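Local atomic coordinates of uncharacterized protein (Bacteroides ovatus, PDB entry 4QEY), a protein that is of unknown function but belongs to a family related to PLAT/LH2 and C2-like calcium-binding lipoproteins. Residues A[27-41]-A[55-69]. Residues are numbered along the deposited sequence; the frame is centred on the assembly and turned at random.
Sequences DLNIAFGAANTGGVA and YLVNKVTENKISCQT. With EDO (1,2-ethanediol), chain L; EDO (1,2-ethanediol), chain M.
F32 holds CG anti to its own carbonyl carbon (chi1 -57°), which lays the phenyl ring under C67, whose CB sits over one face, 3.7 Å from the ring centroid, in a CH-pi contact. The C67 sulfur lies obliquely beside the same ring, a sulfur-aromatic contact. Y55 runs alongside F32 and points the same way, the two ring planes 21° apart but slid so far that they barely overlap; F32 CD1 and Y55 CD2 approach to 3.6 Å. Farther along, I30 takes the less common position with CG1 between backbone N and carbonyl carbon (chi1 55°), sending CD1 to within 3.7 Å of I65 CG2 while its CG1 meets V60 CG2. This is the interior of a beta-sandwich: strand 27-36 pairs antiparallel with the edge strand 55-57 in one sheet, and the chain then crosses through 58-63 to strand 64-68, the edge of the facing sheet, which runs nearly parallel to 27-36 with the axes 8.3 Å apart. V17 of strand 13-21 also touches I30 from that second sheet. Reciprocal backbone bonds join I30 to V57 and F32 to Y55. Where the crossing begins, L28 O accepts V60 N at 2.8 Å in the carbonyl plane, and N29 OD1 takes K59 N at 2.9 Å, the donor tilted from the carbonyl plane. N29 ND2 is bonded to S81 OG on the neighbouring strand, so both ends of this amide are held. At the far end, A34 CB packs against T69 CG2, while T69 OG1 bonds to H13 N.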
loop_
_atom_site.group_PDB
_atom_site.type_symbol
_atom_site.label_atom_id
_atom_site.label_comp_id
_atom_site.label_asym_id
_atom_site.label_seq_id
_atom_site.Cartn_x
_atom_site.Cartn_y
_atom_site.Cartn_z
ATOM N N ASP A 27 -8.541 -4.589 -10.376
ATOM C CA ASP A 27 -7.105 -4.869 -10.370
ATOM C C ASP A 27 -6.448 -3.868 -9.425
ATOM O O ASP A 27 -6.588 -2.676 -9.641
ATOM C CB ASP A 27 -6.468 -4.836 -11.767
ATOM C CG ASP A 27 -6.799 -5.972 -12.705
ATOM O OD1 ASP A 27 -7.221 -7.045 -12.220
ATOM O OD2 ASP A 27 -6.569 -5.815 -13.914
ATOM N N LEU A 28 -5.824 -4.337 -8.347
ATOM C CA LEU A 28 -5.088 -3.521 -7.383
ATOM C C LEU A 28 -3.606 -3.744 -7.619
ATOM O O LEU A 28 -3.130 -4.890 -7.535
ATOM C CB LEU A 28 -5.485 -3.834 -5.914
ATOM C CG LEU A 28 -4.692 -3.133 -4.815
ATOM C CD1 LEU A 28 -4.894 -1.603 -4.860
ATOM C CD2 LEU A 28 -5.066 -3.663 -3.471
ATOM N N ASN A 29 -2.892 -2.659 -7.971
ATOM C CA ASN A 29 -1.455 -2.667 -8.231
ATOM C C ASN A 29 -0.814 -1.751 -7.236
ATOM O O ASN A 29 -1.243 -0.603 -7.110
ATOM C CB ASN A 29 -1.154 -2.254 -9.678
ATOM C CG ASN A 29 -1.970 -3.024 -10.680
ATOM O OD1 ASN A 29 -1.771 -4.226 -10.882
ATOM N ND2 ASN A 29 -2.971 -2.355 -11.262
ATOM N N ILE A 30 0.138 -2.264 -6.448
ATOM C CA ILE A 30 0.765 -1.444 -5.415
ATOM C C ILE A 30 2.300 -1.568 -5.532
ATOM O O ILE A 30 2.834 -2.589 -5.956
ATOM C CB ILE A 30 0.259 -1.751 -3.983
ATOM C CG1 ILE A 30 0.414 -3.229 -3.610
ATOM C CG2 ILE A 30 -1.204 -1.313 -3.807
ATOM C CD1 ILE A 30 -0.154 -3.653 -2.185
ATOM N N ALA A 31 2.981 -0.455 -5.243
ATOM C CA ALA A 31 4.426 -0.348 -5.259
ATOM C C ALA A 31 4.897 0.305 -3.976
ATOM O O ALA A 31 4.333 1.312 -3.555
ATOM C CB ALA A 31 4.892 0.440 -6.479
ATOM N N PHE A 32 5.896 -0.301 -3.332
ATOM C CA PHE A 32 6.508 0.179 -2.092
ATOM C C PHE A 32 7.969 0.499 -2.309
ATOM O O PHE A 32 8.694 -0.235 -3.006
ATOM C CB PHE A 32 6.383 -0.838 -0.959
ATOM C CG PHE A 32 5.000 -1.298 -0.579
ATOM C CD1 PHE A 32 4.404 -2.370 -1.235
ATOM C CD2 PHE A 32 4.344 -0.745 0.517
ATOM C CE1 PHE A 32 3.153 -2.848 -0.838
ATOM C CE2 PHE A 32 3.102 -1.237 0.934
ATOM C CZ PHE A 32 2.513 -2.289 0.253
ATOM N N GLY A 33 8.377 1.605 -1.714
ATOM C CA GLY A 33 9.742 2.104 -1.742
ATOM C C GLY A 33 10.073 2.689 -0.392
ATOM O O GLY A 33 9.193 3.260 0.259
ATOM N N ALA A 34 11.324 2.529 0.052
ATOM C CA ALA A 34 11.727 3.044 1.343
ATOM C C ALA A 34 13.185 3.510 1.352
ATOM O O ALA A 34 13.978 3.189 0.452
ATOM C CB ALA A 34 11.522 1.984 2.407
ATOM N N ALA A 35 13.520 4.274 2.396
ATOM C CA ALA A 35 14.851 4.812 2.637
ATOM C C ALA A 35 15.294 4.554 4.069
ATOM O O ALA A 35 14.472 4.615 4.988
ATOM C CB ALA A 35 14.861 6.307 2.354
ATOM N N ASN A 36 16.593 4.251 4.253
ATOM C CA ASN A 36 17.222 4.071 5.565
ATOM C C ASN A 36 18.153 5.234 5.813
ATOM O O ASN A 36 18.413 6.026 4.901
ATOM C CB ASN A 36 17.969 2.715 5.702
ATOM C CG ASN A 36 17.132 1.523 6.139
ATOM O OD1 ASN A 36 15.977 1.634 6.527
ATOM N ND2 ASN A 36 17.703 0.340 6.128
ATOM N N THR A 37 18.661 5.340 7.042
ATOM C CA THR A 37 19.622 6.378 7.405
ATOM C C THR A 37 20.969 6.104 6.670
ATOM O O THR A 37 21.733 7.037 6.422
ATOM C CB THR A 37 19.792 6.458 8.932
ATOM O OG1 THR A 37 20.295 5.219 9.445
ATOM C CG2 THR A 37 18.495 6.835 9.640
ATOM N N GLY A 38 21.204 4.842 6.295
ATOM C CA GLY A 38 22.396 4.411 5.571
ATOM C C GLY A 38 22.331 4.544 4.058
ATOM O O GLY A 38 23.374 4.680 3.410
ATOM N N GLY A 39 21.118 4.487 3.497
ATOM C CA GLY A 39 20.864 4.583 2.062
ATOM C C GLY A 39 19.562 3.925 1.644
ATOM O O GLY A 39 18.504 4.237 2.201
ATOM N N VAL A 40 19.629 3.002 0.655
ATOM C CA VAL A 40 18.470 2.262 0.152
ATOM C C VAL A 40 18.132 1.175 1.175
ATOM O O VAL A 40 19.020 0.443 1.615
ATOM C CB VAL A 40 18.675 1.677 -1.272
ATOM C CG1 VAL A 40 17.359 1.131 -1.819
ATOM C CG2 VAL A 40 19.238 2.716 -2.238
ATOM N N ALA A 41 16.857 1.087 1.566
ATOM C CA ALA A 41 16.398 0.157 2.582
ATOM C C ALA A 41 16.001 -1.208 2.025
ATOM O O ALA A 41 15.335 -1.312 0.992
ATOM C CB ALA A 41 15.199 0.750 3.293
ATOM N N TYR A 55 9.333 -3.185 -3.691
ATOM C CA TYR A 55 8.331 -4.243 -3.637
ATOM C C TYR A 55 7.123 -3.820 -4.472
ATOM O O TYR A 55 6.415 -2.874 -4.147
ATOM C CB TYR A 55 7.965 -4.571 -2.186
ATOM C CG TYR A 55 6.985 -5.702 -2.025
ATOM C CD1 TYR A 55 7.195 -6.929 -2.659
ATOM C CD2 TYR A 55 5.934 -5.611 -1.113
ATOM C CE1 TYR A 55 6.304 -7.983 -2.500
ATOM C CE2 TYR A 55 5.061 -6.678 -0.908
ATOM C CZ TYR A 55 5.257 -7.866 -1.597
ATOM O OH TYR A 55 4.398 -8.917 -1.399
ATOM N N LEU A 56 6.967 -4.483 -5.604
ATOM C CA LEU A 56 5.910 -4.235 -6.587
ATOM C C LEU A 56 4.999 -5.460 -6.697
ATOM O O LEU A 56 5.478 -6.557 -6.989
ATOM C CB LEU A 56 6.532 -3.887 -7.950
ATOM C CG LEU A 56 7.030 -2.427 -8.195
ATOM C CD1 LEU A 56 8.113 -1.945 -7.199
ATOM C CD2 LEU A 56 7.618 -2.301 -9.572
ATOM N N VAL A 57 3.704 -5.294 -6.392
ATOM C CA VAL A 57 2.710 -6.365 -6.483
ATOM C C VAL A 57 1.637 -5.965 -7.511
ATOM O O VAL A 57 0.874 -5.024 -7.276
ATOM C CB VAL A 57 2.066 -6.718 -5.111
ATOM C CG1 VAL A 57 1.314 -8.050 -5.183
ATOM C CG2 VAL A 57 3.104 -6.767 -4.005
ATOM N N ASN A 58 1.587 -6.662 -8.643
ATOM C CA ASN A 58 0.553 -6.434 -9.657
ATOM C C ASN A 58 -0.605 -7.361 -9.401
ATOM O O ASN A 58 -0.377 -8.524 -9.052
ATOM C CB ASN A 58 1.097 -6.628 -11.074
ATOM C CG ASN A 58 2.036 -5.553 -11.534
ATOM O OD1 ASN A 58 1.887 -4.360 -11.230
ATOM N ND2 ASN A 58 2.968 -5.946 -12.373
ATOM N N LYS A 59 -1.847 -6.855 -9.551
ATOM C CA LYS A 59 -3.109 -7.600 -9.377
ATOM C C LYS A 59 -3.077 -8.395 -8.045
ATOM O O LYS A 59 -3.101 -9.629 -8.044
ATOM C CB LYS A 59 -3.374 -8.527 -10.583
ATOM C CG LYS A 59 -3.459 -7.770 -11.897
ATOM C CD LYS A 59 -3.458 -8.654 -13.139
ATOM C CE LYS A 59 -3.545 -7.790 -14.380
ATOM N NZ LYS A 59 -3.423 -8.567 -15.632
ATOM N N VAL A 60 -3.003 -7.653 -6.920
ATOM C CA VAL A 60 -2.994 -8.164 -5.540
ATOM C C VAL A 60 -4.223 -9.066 -5.326
ATOM O O VAL A 60 -5.345 -8.609 -5.511
ATOM C CB VAL A 60 -2.956 -7.006 -4.519
ATOM C CG1 VAL A 60 -3.023 -7.522 -3.094
ATOM C CG2 VAL A 60 -1.724 -6.134 -4.712
ATOM N N THR A 61 -3.999 -10.350 -4.990
ATOM C CA THR A 61 -5.060 -11.339 -4.759
ATOM C C THR A 61 -5.324 -11.481 -3.239
ATOM O O THR A 61 -6.427 -11.851 -2.841
ATOM C CB THR A 61 -4.711 -12.702 -5.404
ATOM O OG1 THR A 61 -3.440 -13.150 -4.938
ATOM C CG2 THR A 61 -4.675 -12.643 -6.908
ATOM N N GLU A 62 -4.320 -11.172 -2.409
ATOM C CA GLU A 62 -4.420 -11.194 -0.952
ATOM C C GLU A 62 -5.268 -10.011 -0.456
ATOM O O GLU A 62 -5.276 -8.949 -1.090
ATOM C CB GLU A 62 -3.008 -11.148 -0.329
ATOM C CG GLU A 62 -2.063 -12.259 -0.776
ATOM C CD GLU A 62 -2.492 -13.697 -0.529
ATOM O OE1 GLU A 62 -3.185 -13.973 0.480
ATOM O OE2 GLU A 62 -2.085 -14.562 -1.337
ATOM N N ASN A 63 -5.989 -10.190 0.664
ATOM C CA ASN A 63 -6.835 -9.136 1.243
ATOM C C ASN A 63 -6.001 -8.152 2.057
ATOM O O ASN A 63 -6.480 -7.061 2.381
ATOM C CB ASN A 63 -7.935 -9.741 2.110
ATOM C CG ASN A 63 -9.006 -10.429 1.286
ATOM O OD1 ASN A 63 -9.835 -9.784 0.625
ATOM N ND2 ASN A 63 -9.018 -11.758 1.306
ATOM N N LYS A 64 -4.757 -8.534 2.373
ATOM C CA LYS A 64 -3.826 -7.734 3.155
ATOM C C LYS A 64 -2.403 -7.927 2.610
ATOM O O LYS A 64 -1.967 -9.054 2.382
ATOM C CB LYS A 64 -3.935 -8.132 4.643
ATOM C CG LYS A 64 -3.105 -7.333 5.638
ATOM C CD LYS A 64 -3.292 -7.898 7.045
ATOM C CE LYS A 64 -2.428 -7.239 8.100
ATOM N NZ LYS A 64 -2.655 -7.820 9.453
ATOM N N ILE A 65 -1.706 -6.817 2.363
ATOM C CA ILE A 65 -0.305 -6.780 1.925
ATOM C C ILE A 65 0.417 -5.859 2.870
ATOM O O ILE A 65 -0.047 -4.754 3.136
ATOM C CB ILE A 65 -0.101 -6.381 0.426
ATOM C CG1 ILE A 65 -0.668 -7.440 -0.516
ATOM C CG2 ILE A 65 1.391 -6.147 0.095
ATOM C CD1 ILE A 65 0.048 -8.867 -0.560
ATOM N N SER A 66 1.549 -6.317 3.372
ATOM C CA SER A 66 2.388 -5.568 4.289
ATOM C C SER A 66 3.809 -5.472 3.761
ATOM O O SER A 66 4.319 -6.411 3.136
ATOM C CB SER A 66 2.376 -6.230 5.662
ATOM O OG SER A 66 3.240 -5.554 6.557
ATOM N N CYS A 67 4.441 -4.329 4.021
ATOM C CA CYS A 67 5.829 -4.075 3.667
ATOM C C CYS A 67 6.467 -3.218 4.770
ATOM O O CYS A 67 5.846 -2.267 5.233
ATOM C CB CYS A 67 5.934 -3.422 2.295
ATOM S SG CYS A 67 7.621 -3.320 1.668
ATOM N N GLN A 68 7.675 -3.588 5.229
ATOM C CA GLN A 68 8.384 -2.855 6.287
ATOM C C GLN A 68 9.899 -2.816 6.056
ATOM O O GLN A 68 10.437 -3.643 5.325
ATOM C CB GLN A 68 8.103 -3.480 7.671
ATOM C CG GLN A 68 8.683 -4.882 7.861
ATOM C CD GLN A 68 8.164 -5.567 9.077
ATOM O OE1 GLN A 68 6.976 -5.842 9.194
ATOM N NE2 GLN A 68 9.065 -5.957 9.956
ATOM N N THR A 69 10.570 -1.863 6.723
ATOM C CA THR A 69 12.021 -1.697 6.743
ATOM C C THR A 69 12.602 -2.306 8.022
ATOM O O THR A 69 11.871 -2.862 8.843
ATOM C CB THR A 69 12.424 -0.200 6.645
ATOM O OG1 THR A 69 11.968 0.492 7.801
ATOM C CG2 THR A 69 11.946 0.473 5.413
HETATM C C1 EDO L . -8.092 -7.383 -6.479
HETATM O O1 EDO L . -9.083 -6.432 -6.205
HETATM C C2 EDO L . -7.170 -6.749 -7.517
HETATM O O2 EDO L . -6.100 -7.590 -7.863
HETATM C C1 EDO M . -8.502 -10.092 -8.955
HETATM O O1 EDO M . -9.457 -9.223 -9.560
HETATM C C2 EDO M . -7.237 -10.282 -9.856
HETATM O O2 EDO M . -6.594 -9.029 -10.075
#